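Local coordinates for protein carboxyl esterase NP (Bacillus subtilis, PDB 4CCW) that catalyses the hydrolysis of carboxylic esters to an alcohol and a carboxylate, as an esterase of the alpha/beta hydrolase superfamily, at residues A[11-17]-A[202-208]; A[20-24]-A[195-199]; A[28-34]-A[46-50]; A[72-77]-A[283-288]; A[85-89]-A[107-111]. All coordinates share one frame; numbering follows the deposited sequence.

Contact 1: A[11-17]-A[202-208]; sequences SDNGIRY and AGVMWQD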
# COMPACT_ATOMS: atom_id res chain seq x y z
N SER A 11 4.44 -21.90 10.34
CA SER A 11 5.71 -22.59 10.12
C SER A 11 6.85 -21.86 10.85
O SER A 11 6.67 -20.74 11.32
CB SER A 11 6.01 -22.72 8.63
OG SER A 11 6.34 -21.47 8.04
N ASP A 12 8.02 -22.50 10.94
CA ASP A 12 9.22 -21.83 11.46
C ASP A 12 9.54 -20.52 10.70
O ASP A 12 9.93 -19.52 11.30
CB ASP A 12 10.43 -22.77 11.44
CG ASP A 12 10.24 -24.00 12.34
OD1 ASP A 12 9.22 -24.11 13.04
OD2 ASP A 12 11.14 -24.86 12.34
N ASN A 13 9.35 -20.53 9.38
CA ASN A 13 9.56 -19.33 8.57
C ASN A 13 8.52 -18.25 8.85
O ASN A 13 8.81 -17.05 8.76
CB ASN A 13 9.59 -19.67 7.07
CG ASN A 13 10.87 -20.37 6.67
OD1 ASN A 13 11.76 -20.59 7.50
ND2 ASN A 13 10.98 -20.74 5.40
N GLY A 14 7.30 -18.68 9.17
CA GLY A 14 6.23 -17.77 9.56
C GLY A 14 6.52 -17.10 10.89
O GLY A 14 6.33 -15.89 11.02
N ILE A 15 6.96 -17.88 11.87
CA ILE A 15 7.36 -17.34 13.18
C ILE A 15 8.47 -16.31 13.03
O ILE A 15 8.41 -15.24 13.64
CB ILE A 15 7.81 -18.47 14.15
CG1 ILE A 15 6.60 -19.33 14.55
CG2 ILE A 15 8.53 -17.92 15.38
CD1 ILE A 15 5.58 -18.63 15.43
N ARG A 16 9.45 -16.62 12.18
CA ARG A 16 10.56 -15.72 11.94
C ARG A 16 10.05 -14.41 11.33
O ARG A 16 10.49 -13.33 11.73
CB ARG A 16 11.60 -16.36 11.04
CG ARG A 16 12.67 -15.40 10.55
CD ARG A 16 13.75 -16.13 9.78
NE ARG A 16 13.23 -16.72 8.55
CZ ARG A 16 13.83 -17.68 7.87
NH1 ARG A 16 15.00 -18.17 8.28
NH2 ARG A 16 13.27 -18.16 6.77
N TYR A 17 9.13 -14.52 10.37
CA TYR A 17 8.56 -13.32 9.74
C TYR A 17 7.85 -12.46 10.78
O TYR A 17 8.10 -11.25 10.86
CB TYR A 17 7.62 -13.65 8.58
CG TYR A 17 6.99 -12.38 8.05
CD1 TYR A 17 7.76 -11.45 7.34
CD2 TYR A 17 5.67 -12.06 8.34
CE1 TYR A 17 7.20 -10.26 6.88
CE2 TYR A 17 5.10 -10.87 7.88
CZ TYR A 17 5.87 -9.98 7.16
OH TYR A 17 5.31 -8.81 6.72
N ALA A 202 12.61 -11.74 5.28
CA ALA A 202 11.97 -12.85 6.00
C ALA A 202 10.61 -13.15 5.38
O ALA A 202 10.20 -14.31 5.28
CB ALA A 202 11.87 -12.56 7.49
N GLY A 203 9.94 -12.10 4.90
CA GLY A 203 8.70 -12.25 4.16
C GLY A 203 8.88 -13.09 2.92
O GLY A 203 8.11 -14.02 2.68
N VAL A 204 9.92 -12.78 2.14
CA VAL A 204 10.22 -13.50 0.91
C VAL A 204 10.56 -14.97 1.19
O VAL A 204 10.16 -15.86 0.44
CB VAL A 204 11.35 -12.81 0.11
CG1 VAL A 204 11.79 -13.66 -1.06
CG2 VAL A 204 10.86 -11.44 -0.38
N MET A 205 11.27 -15.22 2.29
CA MET A 205 11.62 -16.58 2.69
C MET A 205 10.42 -17.38 3.22
O MET A 205 10.45 -18.62 3.21
CB MET A 205 12.78 -16.57 3.70
CG MET A 205 14.10 -16.05 3.13
SD MET A 205 15.36 -15.70 4.38
CE MET A 205 16.83 -15.55 3.37
N TRP A 206 9.38 -16.68 3.66
CA TRP A 206 8.16 -17.34 4.15
C TRP A 206 7.24 -17.67 3.01
O TRP A 206 6.46 -16.83 2.54
CB TRP A 206 7.47 -16.47 5.21
CG TRP A 206 6.22 -17.08 5.81
CD1 TRP A 206 5.94 -18.44 6.01
CD2 TRP A 206 5.05 -16.37 6.34
NE1 TRP A 206 4.71 -18.60 6.59
CE2 TRP A 206 4.12 -17.41 6.82
CE3 TRP A 206 4.69 -15.04 6.46
CZ2 TRP A 206 2.90 -17.09 7.38
CZ3 TRP A 206 3.45 -14.73 7.04
CH2 TRP A 206 2.57 -15.73 7.49
N GLN A 207 7.32 -18.92 2.55
CA GLN A 207 6.66 -19.35 1.32
C GLN A 207 5.63 -20.47 1.51
O GLN A 207 4.91 -20.82 0.58
CB GLN A 207 7.70 -19.78 0.28
CG GLN A 207 8.65 -18.66 -0.13
CD GLN A 207 9.77 -19.13 -1.03
OE1 GLN A 207 10.95 -19.10 -0.66
NE2 GLN A 207 9.41 -19.58 -2.23
N ASP A 208 5.58 -21.02 2.72
CA ASP A 208 4.70 -22.16 3.01
C ASP A 208 3.43 -21.77 3.78
O ASP A 208 2.75 -22.62 4.36
CB ASP A 208 5.46 -23.28 3.73
CG ASP A 208 6.21 -22.80 4.98
OD1 ASP A 208 6.05 -21.64 5.39
OD2 ASP A 208 6.97 -23.62 5.55
O HOH W 1 2.82 -20.61 7.94
O HOH W 2 10.94 -16.33 7.10
O HOH W 3 8.65 -21.00 3.85
O HOH W 4 9.28 -22.99 7.78
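Trp206 lays one face of its indole over Gly14, whose CA stands 3.4 Å from the centroid of the five-membered ring and only 10° off its normal, a CH-pi contact. With CG anti to the backbone N (chi1 -178°), the indole is carried from the end of its own helix to the first turn of the other. Further along, Tyr17 CD2 lies 3.7 Å from Trp206 CE3; the two ring planes are 26° apart but slid so far that they scarcely overlap. Tyr17 CD1 also packs on the backbone of Gly203 and on the methyl of Ala202, while Tyr17 OH bonds to Gln199. In fold terms, the start of helix 12-24, near the N terminus of this alpha/beta hydrolase, is fastened here to the end of helix 194-205. A direct hydrogen bond is made at Ser11, the N-cap: its OG accepts from Gly14 N at 3.2 Å and donates to Asp208 OD1 at 2.7 Å, on the syn side of a poorly ordered carboxylate. Waters add further polar links. One accepts from both Ser11 N and Trp206 NE1; another accepts from Arg16 NE, at 2.7 Å, and donates to Asn13 O and Ala202 O; a third joins Asn13 ND2 to Gln207 N. On the exposed side, Met205 SD sits over one face of the Arg16 guanidinium, 4.0 Å above its plane.

Contact 2: A[20-24]-A[195-199]; sequences TYNES and IFVKQ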
# COMPACT_ATOMS: atom_id res chain seq x y z
N THR A 20 10.34 -10.55 12.90
CA THR A 20 10.91 -9.42 12.15
C THR A 20 9.93 -8.26 12.00
O THR A 20 10.32 -7.10 12.01
CB THR A 20 11.48 -9.82 10.76
OG1 THR A 20 10.42 -10.31 9.91
CG2 THR A 20 12.61 -10.85 10.88
N TYR A 21 8.65 -8.59 11.84
CA TYR A 21 7.58 -7.60 11.74
C TYR A 21 7.52 -6.80 13.05
O TYR A 21 7.46 -5.56 13.03
CB TYR A 21 6.25 -8.32 11.49
CG TYR A 21 5.05 -7.43 11.21
CD1 TYR A 21 4.53 -6.59 12.20
CD2 TYR A 21 4.42 -7.47 9.98
CE1 TYR A 21 3.42 -5.79 11.94
CE2 TYR A 21 3.31 -6.69 9.71
CZ TYR A 21 2.82 -5.85 10.69
OH TYR A 21 1.73 -5.08 10.41
N ASN A 22 7.57 -7.50 14.17
CA ASN A 22 7.55 -6.87 15.49
C ASN A 22 8.76 -5.99 15.72
O ASN A 22 8.66 -4.92 16.32
CB ASN A 22 7.42 -7.93 16.59
CG ASN A 22 6.05 -8.59 16.60
OD1 ASN A 22 5.10 -8.10 15.97
ND2 ASN A 22 5.93 -9.71 17.30
N GLU A 23 9.92 -6.43 15.22
CA GLU A 23 11.14 -5.65 15.35
C GLU A 23 11.11 -4.37 14.49
O GLU A 23 11.62 -3.34 14.91
CB GLU A 23 12.37 -6.51 15.07
CG GLU A 23 12.54 -7.57 16.14
CD GLU A 23 13.81 -8.38 16.01
OE1 GLU A 23 14.68 -8.02 15.19
OE2 GLU A 23 13.95 -9.38 16.74
N SER A 24 10.49 -4.45 13.31
CA SER A 24 10.28 -3.25 12.49
C SER A 24 9.36 -2.22 13.16
O SER A 24 9.50 -1.02 12.92
CB SER A 24 9.71 -3.61 11.12
OG SER A 24 10.69 -4.25 10.31
N ILE A 195 16.55 -2.98 9.55
CA ILE A 195 15.57 -3.81 10.26
C ILE A 195 14.35 -4.04 9.38
O ILE A 195 13.80 -5.14 9.33
CB ILE A 195 15.19 -3.22 11.64
CG1 ILE A 195 16.37 -3.35 12.61
CG2 ILE A 195 13.99 -3.96 12.23
CD1 ILE A 195 16.13 -2.78 13.99
N PHE A 196 13.96 -2.99 8.65
CA PHE A 196 12.86 -3.11 7.70
C PHE A 196 13.21 -4.09 6.60
O PHE A 196 12.37 -4.90 6.19
CB PHE A 196 12.48 -1.75 7.10
CG PHE A 196 11.37 -1.85 6.09
CD1 PHE A 196 10.05 -2.01 6.51
CD2 PHE A 196 11.65 -1.83 4.73
CE1 PHE A 196 9.03 -2.13 5.59
CE2 PHE A 196 10.63 -1.97 3.80
CZ PHE A 196 9.31 -2.11 4.23
N VAL A 197 14.45 -4.02 6.11
CA VAL A 197 14.91 -4.91 5.04
C VAL A 197 14.93 -6.36 5.53
O VAL A 197 14.53 -7.26 4.78
CB VAL A 197 16.30 -4.51 4.47
CG1 VAL A 197 16.77 -5.53 3.44
CG2 VAL A 197 16.25 -3.13 3.84
N LYS A 198 15.41 -6.57 6.76
CA LYS A 198 15.40 -7.90 7.37
C LYS A 198 14.00 -8.51 7.36
O LYS A 198 13.85 -9.71 7.10
CB LYS A 198 15.94 -7.86 8.81
CG LYS A 198 17.45 -7.97 8.92
CD LYS A 198 17.87 -8.09 10.38
CE LYS A 198 19.36 -8.35 10.53
NZ LYS A 198 19.71 -8.85 11.89
N GLN A 199 12.99 -7.69 7.65
CA GLN A 199 11.60 -8.13 7.59
C GLN A 199 11.16 -8.47 6.17
O GLN A 199 10.47 -9.47 5.94
CB GLN A 199 10.66 -7.07 8.20
CG GLN A 199 9.19 -7.47 8.18
CD GLN A 199 8.23 -6.30 8.37
OE1 GLN A 199 8.64 -5.19 8.70
NE2 GLN A 199 6.95 -6.55 8.17
O HOH W 5 12.95 -6.87 11.22
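Gln199 reaches from helix 194-205 to helix 12-24 and touches three of its residues, Thr20, Tyr21 and Ser24. The two helices form a nearly antiparallel pair, with short-segment axes 8.5 Å apart at 157°, and this packing joins an N-terminal helix to one of the helices inserted in the alpha/beta hydrolase fold. The direct hydrogen bond of the pair runs from Ser24 OG to Gln199 OE1, 2.8 Å, with the donor tilted 23° from the carbonyl plane. The amide nitrogen at the other branch comes alongside the Tyr21 ring, NE2 lying 3.2 Å from CD2 with the ring and amide planes 56° apart. What brings the amide this far is the chain behind it: CG is anti to the backbone N and the rest is extended, with Thr20 OG1 resting 3.5 Å from Gln199 CG.

A second shell holds the amide from turning. Thr68 OG1 also bonds to OE1, while NE2 is bonded to Ser66 OG, so both ends of this buried group are satisfied. Tyr21 is tied down at its own tip by Asp87, and Thr20 OG1 is bonded to the carbonyl of Tyr17. Phe196, on the same helix as Gln199, meets Phe65 edge-to-face, and Phe65 lines the pocket of the bound ligand. On the flank, Ile195 turns its CG2 branch to the Glu23 carbonyl. Between the helices a single water donates to two backbone carbonyls, Thr20 O at 2.8 Å and Ile195 O at 2.7 Å.

Contact 3: A[28-34]-A[46-50]; sequences WPVRCKS and VIASG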
# COMPACT_ATOMS: atom_id res chain seq x y z
N TRP A 28 8.74 2.73 14.66
CA TRP A 28 7.58 3.61 14.76
C TRP A 28 7.86 4.65 15.82
O TRP A 28 8.03 4.30 17.00
CB TRP A 28 6.37 2.78 15.17
CG TRP A 28 5.04 3.16 14.57
CD1 TRP A 28 4.06 3.98 15.12
CD2 TRP A 28 4.48 2.70 13.29
NE1 TRP A 28 2.97 4.07 14.30
CE2 TRP A 28 3.16 3.33 13.18
CE3 TRP A 28 4.92 1.87 12.26
CZ2 TRP A 28 2.33 3.12 12.08
CZ3 TRP A 28 4.08 1.67 11.16
CH2 TRP A 28 2.82 2.28 11.07
N PRO A 29 7.93 5.94 15.44
CA PRO A 29 8.36 6.97 16.41
C PRO A 29 7.22 7.61 17.21
O PRO A 29 7.41 8.67 17.81
CB PRO A 29 9.02 8.02 15.51
CG PRO A 29 8.28 7.91 14.22
CD PRO A 29 7.71 6.52 14.10
N VAL A 30 6.07 6.96 17.23
CA VAL A 30 4.92 7.46 17.99
C VAL A 30 4.20 6.29 18.66
O VAL A 30 4.38 5.14 18.27
CB VAL A 30 3.98 8.30 17.09
CG1 VAL A 30 3.12 7.42 16.19
CG2 VAL A 30 3.12 9.23 17.93
N ARG A 31 3.39 6.57 19.68
CA ARG A 31 2.64 5.53 20.37
C ARG A 31 1.63 4.89 19.42
O ARG A 31 0.87 5.58 18.74
CB ARG A 31 1.91 6.07 21.60
CG ARG A 31 1.84 5.06 22.74
CD ARG A 31 0.67 5.27 23.69
NE ARG A 31 0.47 6.67 24.08
CZ ARG A 31 -0.65 7.36 23.86
NH1 ARG A 31 -1.68 6.79 23.25
NH2 ARG A 31 -0.74 8.62 24.25
N CYS A 32 1.64 3.56 19.35
CA CYS A 32 0.67 2.85 18.53
C CYS A 32 0.14 1.59 19.22
O CYS A 32 0.71 1.13 20.22
CB CYS A 32 1.28 2.50 17.18
SG CYS A 32 2.52 1.19 17.28
N LYS A 33 -0.95 1.06 18.69
CA LYS A 33 -1.46 -0.23 19.12
C LYS A 33 -1.71 -1.14 17.93
O LYS A 33 -2.24 -0.71 16.90
CB LYS A 33 -2.72 -0.09 19.99
CG LYS A 33 -3.93 0.55 19.33
CD LYS A 33 -5.14 0.44 20.24
CE LYS A 33 -6.30 1.28 19.72
NZ LYS A 33 -7.47 1.23 20.65
N SER A 34 -1.30 -2.39 18.07
CA SER A 34 -1.56 -3.44 17.09
C SER A 34 -2.79 -4.22 17.53
O SER A 34 -2.93 -4.54 18.71
CB SER A 34 -0.37 -4.38 16.99
OG SER A 34 0.74 -3.73 16.40
N VAL A 46 -4.14 -4.32 12.10
CA VAL A 46 -4.18 -2.85 12.02
C VAL A 46 -3.25 -2.27 13.08
O VAL A 46 -3.19 -2.75 14.22
CB VAL A 46 -5.61 -2.30 12.23
CG1 VAL A 46 -5.66 -0.78 12.06
CG2 VAL A 46 -6.59 -2.93 11.26
N ILE A 47 -2.53 -1.22 12.69
CA ILE A 47 -1.75 -0.40 13.62
C ILE A 47 -2.37 1.00 13.69
O ILE A 47 -2.46 1.70 12.67
CB ILE A 47 -0.28 -0.30 13.16
CG1 ILE A 47 0.30 -1.70 12.91
CG2 ILE A 47 0.55 0.44 14.19
CD1 ILE A 47 1.48 -1.72 11.98
N ALA A 48 -2.83 1.40 14.87
CA ALA A 48 -3.45 2.72 15.06
C ALA A 48 -2.52 3.67 15.79
O ALA A 48 -1.86 3.29 16.76
CB ALA A 48 -4.77 2.60 15.81
N SER A 49 -2.47 4.91 15.31
CA SER A 49 -1.70 5.99 15.92
C SER A 49 -2.51 7.27 15.86
O SER A 49 -3.44 7.39 15.07
CB SER A 49 -0.39 6.20 15.14
OG SER A 49 0.26 4.98 14.87
N GLY A 50 -2.14 8.26 16.68
CA GLY A 50 -2.78 9.58 16.59
C GLY A 50 -3.95 9.74 17.53
O GLY A 50 -4.43 8.76 18.11
O HOH W 6 0.16 8.03 18.46
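Trp28 begins the contact with its indole edge turned to Ser49: NE1 donates to Ser49 OG at 2.9 Å, the N-H angle is 158° and the oxygen lies close to the ring plane. One face of the same ring takes the CG2 methyl of Ile47, 4.2 Å from the centroid of the six-membered ring, a CH-pi contact set toward the rim. Replaced by an alanine, Trp28 would probably leave Ser49 OG without this donor and open a gap beside Ile47 CG2. Val30 follows with CG1 against Ser49 CB, 3.9 Å away, and Arg31 joins through its carbonyl, which accepts from a water that in turn accepts from Gly50 N.

Cys32 then presses its CB against Ile47 CG2, 3.7 Å away, so that this methyl touches both the indole and the cysteine. Regular strand pairing comes at Lys33, an antiparallel hydrogen-bonded partner of Ala48: Lys33 N to Ala48 O is 3.1 Å and Ala48 N to Lys33 O is 3.0 Å. Ser34 pairs with Ile47 in a non-hydrogen-bonded position, its CA-H directed at Val46 O. These residues belong to the hairpin of strands 32-39 and 42-49, which lies at the border of the hydrolase sheet; beyond it, Ile47 and Ser49 bond by their backbones to strand 82-86.

Two kinds of chemistry thus share the work: backbone bonds hold the strands in line, while the indole, polar at one edge and apolar on its face, ties the incoming loop to the Ser49 and Ile47 side of the hairpin.

Contact 4: A[72-77]-A[283-288]; sequences PNIADW and VNERVM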
# COMPACT_ATOMS: atom_id res chain seq x y z
N PRO A 72 8.55 6.29 8.23
CA PRO A 72 9.07 7.64 7.96
C PRO A 72 8.00 8.73 7.86
O PRO A 72 8.33 9.91 7.73
CB PRO A 72 9.74 7.50 6.58
CG PRO A 72 9.74 6.05 6.25
CD PRO A 72 8.61 5.45 7.02
N ASN A 73 6.74 8.32 7.91
CA ASN A 73 5.64 9.22 7.58
C ASN A 73 4.68 9.37 8.73
O ASN A 73 3.96 10.36 8.83
CB ASN A 73 4.86 8.69 6.37
CG ASN A 73 5.75 8.10 5.30
OD1 ASN A 73 5.88 6.88 5.20
ND2 ASN A 73 6.40 8.97 4.51
N ILE A 74 4.69 8.38 9.62
CA ILE A 74 3.63 8.26 10.61
C ILE A 74 3.66 9.35 11.70
O ILE A 74 2.61 9.74 12.19
CB ILE A 74 3.57 6.84 11.22
CG1 ILE A 74 2.25 6.62 11.98
CG2 ILE A 74 4.78 6.57 12.11
CD1 ILE A 74 1.02 6.62 11.10
N ALA A 75 4.85 9.86 12.06
CA ALA A 75 4.93 10.94 13.07
C ALA A 75 4.22 12.21 12.60
O ALA A 75 3.48 12.83 13.37
CB ALA A 75 6.37 11.23 13.43
N ASP A 76 4.45 12.59 11.34
CA ASP A 76 3.79 13.75 10.73
C ASP A 76 2.29 13.50 10.51
O ASP A 76 1.46 14.30 10.96
CB ASP A 76 4.44 14.12 9.39
CG ASP A 76 5.70 14.97 9.54
OD1 ASP A 76 5.98 15.50 10.64
OD2 ASP A 76 6.42 15.11 8.53
N TRP A 77 1.93 12.41 9.84
CA TRP A 77 0.52 12.17 9.52
C TRP A 77 -0.30 11.93 10.75
O TRP A 77 -1.44 12.41 10.84
CB TRP A 77 0.33 11.04 8.50
CG TRP A 77 0.90 11.35 7.14
CD1 TRP A 77 1.20 12.61 6.61
CD2 TRP A 77 1.27 10.40 6.09
NE1 TRP A 77 1.71 12.49 5.35
CE2 TRP A 77 1.78 11.20 4.97
CE3 TRP A 77 1.24 9.02 5.97
CZ2 TRP A 77 2.23 10.63 3.79
CZ3 TRP A 77 1.69 8.44 4.76
CH2 TRP A 77 2.17 9.23 3.71
N VAL A 283 7.14 14.32 0.79
CA VAL A 283 5.90 13.55 0.62
C VAL A 283 4.94 13.76 1.79
O VAL A 283 3.72 13.95 1.59
CB VAL A 283 6.21 12.06 0.39
CG1 VAL A 283 4.93 11.24 0.41
CG2 VAL A 283 6.92 11.89 -0.95
N ASN A 284 5.49 13.76 3.01
CA ASN A 284 4.69 14.03 4.21
C ASN A 284 3.91 15.34 4.11
O ASN A 284 2.70 15.33 4.29
CB ASN A 284 5.57 14.07 5.47
CG ASN A 284 6.10 12.71 5.86
OD1 ASN A 284 5.76 11.70 5.24
ND2 ASN A 284 6.94 12.67 6.89
N GLU A 285 4.61 16.44 3.82
CA GLU A 285 3.98 17.78 3.72
C GLU A 285 3.00 17.86 2.55
O GLU A 285 1.93 18.47 2.66
CB GLU A 285 5.04 18.88 3.57
CG GLU A 285 4.49 20.30 3.55
CD GLU A 285 3.93 20.75 2.19
OE1 GLU A 285 4.34 20.21 1.14
OE2 GLU A 285 3.08 21.67 2.17
N ARG A 286 3.40 17.28 1.42
CA ARG A 286 2.60 17.35 0.19
C ARG A 286 1.23 16.71 0.40
O ARG A 286 0.22 17.27 0.01
CB ARG A 286 3.34 16.69 -0.98
CG ARG A 286 2.57 16.70 -2.30
CD ARG A 286 2.38 18.12 -2.81
NE ARG A 286 1.47 18.28 -3.95
CZ ARG A 286 0.19 18.67 -3.85
NH1 ARG A 286 -0.36 18.92 -2.67
NH2 ARG A 286 -0.55 18.81 -4.95
N VAL A 287 1.22 15.53 1.01
CA VAL A 287 -0.03 14.83 1.29
C VAL A 287 -0.88 15.61 2.29
O VAL A 287 -2.09 15.78 2.09
CB VAL A 287 0.23 13.40 1.80
CG1 VAL A 287 -1.04 12.80 2.40
CG2 VAL A 287 0.76 12.51 0.68
N MET A 288 -0.25 16.12 3.34
CA MET A 288 -0.97 16.93 4.31
C MET A 288 -1.62 18.15 3.68
O MET A 288 -2.78 18.46 3.97
CB MET A 288 -0.06 17.37 5.45
CG MET A 288 -0.78 17.28 6.78
SD MET A 288 -0.68 15.58 7.36
CE MET A 288 0.85 15.78 8.27
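Asn284 pushes its side chain from helix 280-291 toward the start of helix 74-80, meeting a partner at each step. Its CB lies 3.3 Å from Asp76 OD2. Beyond CG, set anti to the carbonyl carbon (chi1 -70°), the amide forks. OD1 accepts from Asn73 ND2 at 2.9 Å, nearly straight and in the plane of both amides although those planes stand 79° apart. ND2 spends one bond on Pro72 O, 3.2 Å away at 175°, and a second on Asp76 OD2 at 3.0 Å, reached from above the carboxylate plane.

Its backbone O is used too, accepting from Trp77 NE1 at 3.2 Å. Trp77 is a knob set among Val283, Asn284, Val287 and Met288, with Met288 SD in an oblique Met-aromatic contact 3.6 Å from CD1. A leucine in place of Asn284 would probably leave Pro72 O and Asp76 OD2 without this donor and Asn73 ND2 without this acceptor.

Both helices pack beside the central sheet of the alpha/beta hydrolase fold, where Trp77 reaches strand 56-60. With three bonds fixing its rotation, the buried amide joins the two helices by polar matching as much as by packing.

Contact 5: A[85-89]-A[107-111]; sequences AVDII and YANWL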
# COMPACT_ATOMS: atom_id res chain seq x y z
N ALA A 85 -3.07 2.02 9.93
CA ALA A 85 -2.28 1.30 8.92
C ALA A 85 -2.75 -0.15 8.82
O ALA A 85 -2.54 -0.95 9.73
CB ALA A 85 -0.79 1.37 9.24
N VAL A 86 -3.38 -0.47 7.70
CA VAL A 86 -4.07 -1.75 7.52
C VAL A 86 -3.24 -2.72 6.67
O VAL A 86 -2.82 -2.37 5.56
CB VAL A 86 -5.42 -1.52 6.81
CG1 VAL A 86 -6.11 -2.84 6.52
CG2 VAL A 86 -6.31 -0.59 7.64
N ASP A 87 -3.01 -3.93 7.19
CA ASP A 87 -2.30 -4.96 6.41
C ASP A 87 -3.26 -5.56 5.39
O ASP A 87 -4.29 -6.11 5.76
CB ASP A 87 -1.72 -6.06 7.31
CG ASP A 87 -0.36 -5.72 7.90
OD1 ASP A 87 0.25 -4.70 7.52
OD2 ASP A 87 0.11 -6.48 8.78
N ILE A 88 -2.91 -5.43 4.11
CA ILE A 88 -3.76 -5.91 3.01
C ILE A 88 -3.94 -7.42 3.06
O ILE A 88 -2.96 -8.18 3.08
CB ILE A 88 -3.24 -5.45 1.62
CG1 ILE A 88 -3.24 -3.92 1.53
CG2 ILE A 88 -4.06 -6.06 0.49
CD1 ILE A 88 -2.37 -3.41 0.39
N ILE A 89 -5.20 -7.84 3.07
CA ILE A 89 -5.55 -9.24 3.15
C ILE A 89 -5.00 -10.02 1.96
O ILE A 89 -5.16 -9.61 0.81
CB ILE A 89 -7.08 -9.43 3.31
CG1 ILE A 89 -7.40 -10.83 3.82
CG2 ILE A 89 -7.81 -9.10 2.01
CD1 ILE A 89 -7.41 -10.94 5.33
N TYR A 107 -12.15 -7.66 -2.67
CA TYR A 107 -11.24 -6.73 -2.00
C TYR A 107 -11.92 -5.44 -1.53
O TYR A 107 -11.62 -4.96 -0.44
CB TYR A 107 -10.02 -6.45 -2.88
CG TYR A 107 -9.01 -7.59 -2.96
CD1 TYR A 107 -8.42 -8.12 -1.81
CD2 TYR A 107 -8.60 -8.10 -4.20
CE1 TYR A 107 -7.47 -9.14 -1.89
CE2 TYR A 107 -7.66 -9.12 -4.29
CZ TYR A 107 -7.09 -9.63 -3.14
OH TYR A 107 -6.15 -10.64 -3.25
N ALA A 108 -12.82 -4.87 -2.33
CA ALA A 108 -13.56 -3.68 -1.90
C ALA A 108 -14.47 -3.99 -0.70
O ALA A 108 -14.56 -3.18 0.23
CB ALA A 108 -14.36 -3.07 -3.04
N ASN A 109 -15.12 -5.14 -0.73
CA ASN A 109 -15.96 -5.61 0.39
C ASN A 109 -15.13 -5.90 1.65
O ASN A 109 -15.62 -5.72 2.77
CB ASN A 109 -16.77 -6.85 0.01
CG ASN A 109 -17.96 -6.53 -0.89
OD1 ASN A 109 -18.46 -5.40 -0.93
ND2 ASN A 109 -18.44 -7.54 -1.62
N TRP A 110 -13.89 -6.35 1.47
CA TRP A 110 -12.97 -6.56 2.59
C TRP A 110 -12.72 -5.24 3.28
O TRP A 110 -12.88 -5.10 4.49
CB TRP A 110 -11.66 -7.22 2.12
CG TRP A 110 -10.51 -7.01 3.09
CD1 TRP A 110 -10.33 -7.61 4.34
CD2 TRP A 110 -9.38 -6.08 2.95
NE1 TRP A 110 -9.19 -7.15 4.95
CE2 TRP A 110 -8.57 -6.23 4.17
CE3 TRP A 110 -8.96 -5.20 1.96
CZ2 TRP A 110 -7.41 -5.49 4.37
CZ3 TRP A 110 -7.79 -4.46 2.18
CH2 TRP A 110 -7.03 -4.61 3.35
N LEU A 111 -12.36 -4.24 2.48
CA LEU A 111 -12.07 -2.91 3.01
C LEU A 111 -13.31 -2.24 3.60
O LEU A 111 -13.22 -1.51 4.60
CB LEU A 111 -11.40 -2.05 1.94
CG LEU A 111 -10.67 -0.77 2.36
CD1 LEU A 111 -9.72 -0.98 3.53
CD2 LEU A 111 -9.93 -0.20 1.16
O HOH W 7 -4.07 -9.68 -1.54
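Ile89 rides over the indole of Trp110, its CG2 methyl 3.5 Å from the centroid of the five-membered ring and just 7° off the normal, a CH-pi contact from almost straight above the ring. This is strand-to-helix packing in the alpha/beta hydrolase core: strand 82-86 and the loop leaving its C-terminal end meet helix 104-118, which covers the sheet. Trp110 is the large bump. With CG anti to the backbone N (chi1 159°), the ring slides in against the curved chain of residues 86-89, which wraps round its far end. Val86 CG1 meets Trp110 CZ2 at 3.7 Å. Ile88 fits its CA against Trp110 CH2, 3.5 Å away, and the carbonyl of Asp87 comes equally near CZ2, while Ile89 N lies above the ring. The hollow is thus made as much by backbone as by side chains. The nitrogen of the indole has its partner outside the two segments, in Thr44 OG1 of strand 42-49.

The Ile89 methyl serves two rings. Resting on the Trp110 face, it also lies near the plane of Tyr107, whose CE1 is 3.9 Å from it. Tyr107 itself is packed edge-to-face with His134. The Ile88 side chain touches residues of what is probably the nucleophile elbow, the sharp strand-to-helix turn of this fold. A water donates to Ile89 O at 2.6 Å and is hydrogen-bonded, at 2.9 Å, to Tyr107 OH.

Overall arrangement
From the N terminus, helix 12-24 opens contacts 1 and 2, both closed by helix 194-205; because the helices run nearly antiparallel, contact 2 nests inside contact 1. Contact 3 closes a short hairpin loop and contact 5 a strand-to-helix loop, in series with each other and both within contact 2. Contact 4 starts at helix 74-80 and ends near the C terminus, so it encloses contact 5 but crosses contacts 1 and 2. Direct links join them: Tyr17 to Gln199 between contacts 1 and 2, Tyr21 to Asp87 between 2 and 5, Ile47 to Ala85 between 3 and 5, and Trp28 against Ile74 between 3 and 4. Together they tie the N-terminal helix, sheet and surrounding helices.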